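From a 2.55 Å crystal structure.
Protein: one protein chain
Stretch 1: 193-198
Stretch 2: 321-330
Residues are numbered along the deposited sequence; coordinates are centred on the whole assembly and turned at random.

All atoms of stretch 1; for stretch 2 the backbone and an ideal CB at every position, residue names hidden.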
# COMPACT_ATOMS: atom_id res chain seq x y z
N ASP A 193 -13.05 -15.29 26.23
CA ASP A 193 -11.74 -14.94 26.76
C ASP A 193 -10.61 -15.87 26.36
O ASP A 193 -10.80 -17.05 26.10
CB ASP A 193 -11.79 -14.89 28.29
CG ASP A 193 -12.63 -13.75 28.80
OD1 ASP A 193 -12.52 -13.43 30.00
OD2 ASP A 193 -13.41 -13.17 28.00
N LEU A 194 -9.42 -15.30 26.29
CA LEU A 194 -8.24 -16.09 25.97
C LEU A 194 -7.71 -16.59 27.31
O LEU A 194 -7.93 -15.96 28.35
CB LEU A 194 -7.18 -15.21 25.29
CG LEU A 194 -7.48 -14.68 23.89
CD1 LEU A 194 -6.49 -13.57 23.58
CD2 LEU A 194 -7.41 -15.81 22.86
N THR A 195 -7.02 -17.72 27.30
CA THR A 195 -6.47 -18.27 28.52
C THR A 195 -5.11 -17.68 28.84
O THR A 195 -4.26 -17.57 27.97
CB THR A 195 -6.31 -19.76 28.39
OG1 THR A 195 -7.55 -20.33 27.95
CG2 THR A 195 -5.89 -20.35 29.73
N LEU A 196 -4.90 -17.30 30.09
CA LEU A 196 -3.62 -16.74 30.49
C LEU A 196 -2.67 -17.84 30.92
O LEU A 196 -3.08 -18.98 31.15
CB LEU A 196 -3.78 -15.76 31.66
CG LEU A 196 -4.61 -14.50 31.44
CD1 LEU A 196 -4.23 -13.50 32.53
CD2 LEU A 196 -4.34 -13.88 30.06
N THR A 197 -1.40 -17.49 31.03
CA THR A 197 -0.37 -18.42 31.45
C THR A 197 -0.56 -18.57 32.95
O THR A 197 -0.76 -17.59 33.65
CB THR A 197 1.04 -17.84 31.18
OG1 THR A 197 1.27 -17.79 29.77
CG2 THR A 197 2.13 -18.70 31.86
N SER A 198 -0.50 -19.81 33.43
CA SER A 198 -0.65 -20.06 34.86
C SER A 198 0.41 -19.30 35.62
O SER A 198 1.54 -19.11 35.15
CB SER A 198 -0.53 -21.55 35.16
OG SER A 198 -0.12 -21.74 36.50
N UNK A 321 -5.01 -5.32 28.84
CA UNK A 321 -4.89 -5.21 30.28
C UNK A 321 -3.99 -6.15 31.07
O UNK A 321 -3.81 -5.92 32.27
CB UNK A 321 -6.30 -5.35 30.86
N UNK A 322 -3.43 -7.20 30.47
CA UNK A 322 -2.55 -8.07 31.25
C UNK A 322 -1.45 -7.17 31.79
O UNK A 322 -1.14 -6.14 31.19
CB UNK A 322 -1.99 -9.22 30.42
N UNK A 323 -0.87 -7.55 32.93
CA UNK A 323 0.21 -6.78 33.53
C UNK A 323 1.52 -7.36 33.00
O UNK A 323 1.51 -8.38 32.30
CB UNK A 323 0.15 -6.82 35.06
N UNK A 324 2.64 -6.73 33.33
CA UNK A 324 3.93 -7.22 32.84
C UNK A 324 4.21 -8.69 33.19
O UNK A 324 4.77 -9.42 32.37
CB UNK A 324 5.05 -6.35 33.41
N UNK A 325 3.83 -9.13 34.38
CA UNK A 325 4.07 -10.51 34.78
C UNK A 325 3.13 -11.53 34.13
O UNK A 325 3.18 -12.71 34.48
CB UNK A 325 3.95 -10.62 36.30
N UNK A 326 2.28 -11.09 33.21
CA UNK A 326 1.36 -12.02 32.56
C UNK A 326 1.62 -12.24 31.08
O UNK A 326 2.30 -11.45 30.44
CB UNK A 326 -0.07 -11.52 32.74
N UNK A 327 1.06 -13.33 30.56
CA UNK A 327 1.19 -13.69 29.15
C UNK A 327 0.05 -14.64 28.80
O UNK A 327 -0.56 -15.24 29.68
CB UNK A 327 2.55 -14.33 28.86
N UNK A 328 -0.25 -14.78 27.52
CA UNK A 328 -1.31 -15.70 27.11
C UNK A 328 -0.78 -17.12 27.01
O UNK A 328 0.39 -17.36 26.65
CB UNK A 328 -1.91 -15.27 25.77
N UNK A 329 -1.67 -18.07 27.30
CA UNK A 329 -1.32 -19.48 27.19
C UNK A 329 -1.62 -19.81 25.74
O UNK A 329 -2.77 -20.07 25.38
CB UNK A 329 -2.09 -20.37 28.17
N UNK A 330 -0.61 -19.79 24.88
CA UNK A 330 -0.86 -20.06 23.46
C UNK A 330 -1.05 -21.53 23.15
O UNK A 330 -0.24 -22.14 22.47
CB UNK A 330 0.30 -19.52 22.62

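Position 321 lies beyond the reach of stretch 1, so the backbone alone advises: phi is 86° and psi -9°, a region that favours glycine. The residue is G321.

At 322 the CA-to-CB bond points toward stretch 1, but the ideal CB is still 5.2 Å from L196 CD2. A gap of that size next to a leucine methyl asks for a branched or long apolar chain. L322 supplies it, its CD2 reaching 3.7 Å from L196 CD2.

Positions 323, 324 and 325 face open space as far as stretch 1 is concerned, and 323 to 326 form a type I turn, where small or polar residues are usual. They are N323, A324 and E325, the last poorly ordered; the turn is closed by the backbone of 326, whose N donates to N323 O at 3.0 Å.

Position 326 points sideways, its ideal CB 4.6 Å from L196 CD1. Leucine, methionine or a long polar chain with an aliphatic stem could all lie there. Q326 runs past the leucine, NE2 3.3 Å from L196 CD1, while its OE1 accepts from N323 N at 2.7 Å.

At 327 the clue is polar: the ideal CB sits 3.8 Å from T197 OG1. A short hydroxyl, serine or threonine, would suit. S327 in the p rotamer sets OG 2.7 Å from T197 OG1, a hydrogen bond in which either could donate. S327 O accepts from T197 N at 2.8 Å.

Position 328 pairs with L196 in a single bridge. CA-to-CB points away overall, yet L194 and L196 both leave methyls within reach of a chain that doubles back. A large apolar or aromatic residue can do so. Y328, with chi1 at -68°, brings its ring to both: L194 CD1 packs over one face, 3.5 Å from Y328 CZ, a CH-pi contact, and L196 CD2 lies 3.6 Å from Y328 CD2.

At 329 the backbone N can donate to T195 O, which any residue but proline allows. CA-to-CB points sideways, and the ideal CB lies 3.4 Å from L196 O and 3.5 Å from T195 O; several types could fit. F329 takes t, its CB 4.0 Å from T195 CG2, and the end of its ring leads away. The backbone hydrogen bond from F329 N to T195 O is 2.7 Å and nearly straight.

Position 330 points away, with nothing of stretch 1 near its ideal CB, and this contact sets no preference. The residue is M330.

Stretch 2 321-330: GLNAEQSYFM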
# COMPACT_ATOMS: atom_id res chain seq x y z
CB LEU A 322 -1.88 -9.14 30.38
CG LEU A 322 -2.68 -9.86 29.30
CD1 LEU A 322 -1.93 -11.14 28.94
CD2 LEU A 322 -4.10 -10.15 29.76
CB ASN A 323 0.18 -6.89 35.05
CG ASN A 323 0.23 -8.33 35.53
OD1 ASN A 323 1.19 -9.06 35.26
ND2 ASN A 323 -0.81 -8.75 36.23
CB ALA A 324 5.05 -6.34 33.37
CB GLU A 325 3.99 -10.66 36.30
CG GLU A 325 5.10 -9.99 37.08
CD GLU A 325 5.25 -8.53 36.70
OE1 GLU A 325 5.85 -8.26 35.64
OE2 GLU A 325 4.77 -7.67 37.47
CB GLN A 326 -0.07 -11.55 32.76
CG GLN A 326 -0.51 -11.56 34.21
CD GLN A 326 -1.86 -10.90 34.39
OE1 GLN A 326 -2.03 -9.72 34.08
NE2 GLN A 326 -2.82 -11.66 34.89
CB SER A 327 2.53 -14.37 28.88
OG SER A 327 2.68 -15.53 29.70
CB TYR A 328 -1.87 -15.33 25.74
CG TYR A 328 -2.64 -14.03 25.70
CD1 TYR A 328 -2.36 -13.06 24.73
CD2 TYR A 328 -3.69 -13.79 26.57
CE1 TYR A 328 -3.11 -11.91 24.63
CE2 TYR A 328 -4.45 -12.65 26.48
CZ TYR A 328 -4.17 -11.72 25.51
OH TYR A 328 -4.95 -10.60 25.40
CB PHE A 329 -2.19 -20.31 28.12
CG PHE A 329 -1.86 -21.77 28.14
CD1 PHE A 329 -0.58 -22.19 28.49
CD2 PHE A 329 -2.83 -22.73 27.85
CE1 PHE A 329 -0.26 -23.55 28.56
CE2 PHE A 329 -2.52 -24.10 27.92
CZ PHE A 329 -1.23 -24.51 28.27
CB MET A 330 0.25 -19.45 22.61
CG MET A 330 0.24 -17.93 22.71
SD MET A 330 1.76 -17.09 22.28
CE MET A 330 1.64 -15.54 23.26
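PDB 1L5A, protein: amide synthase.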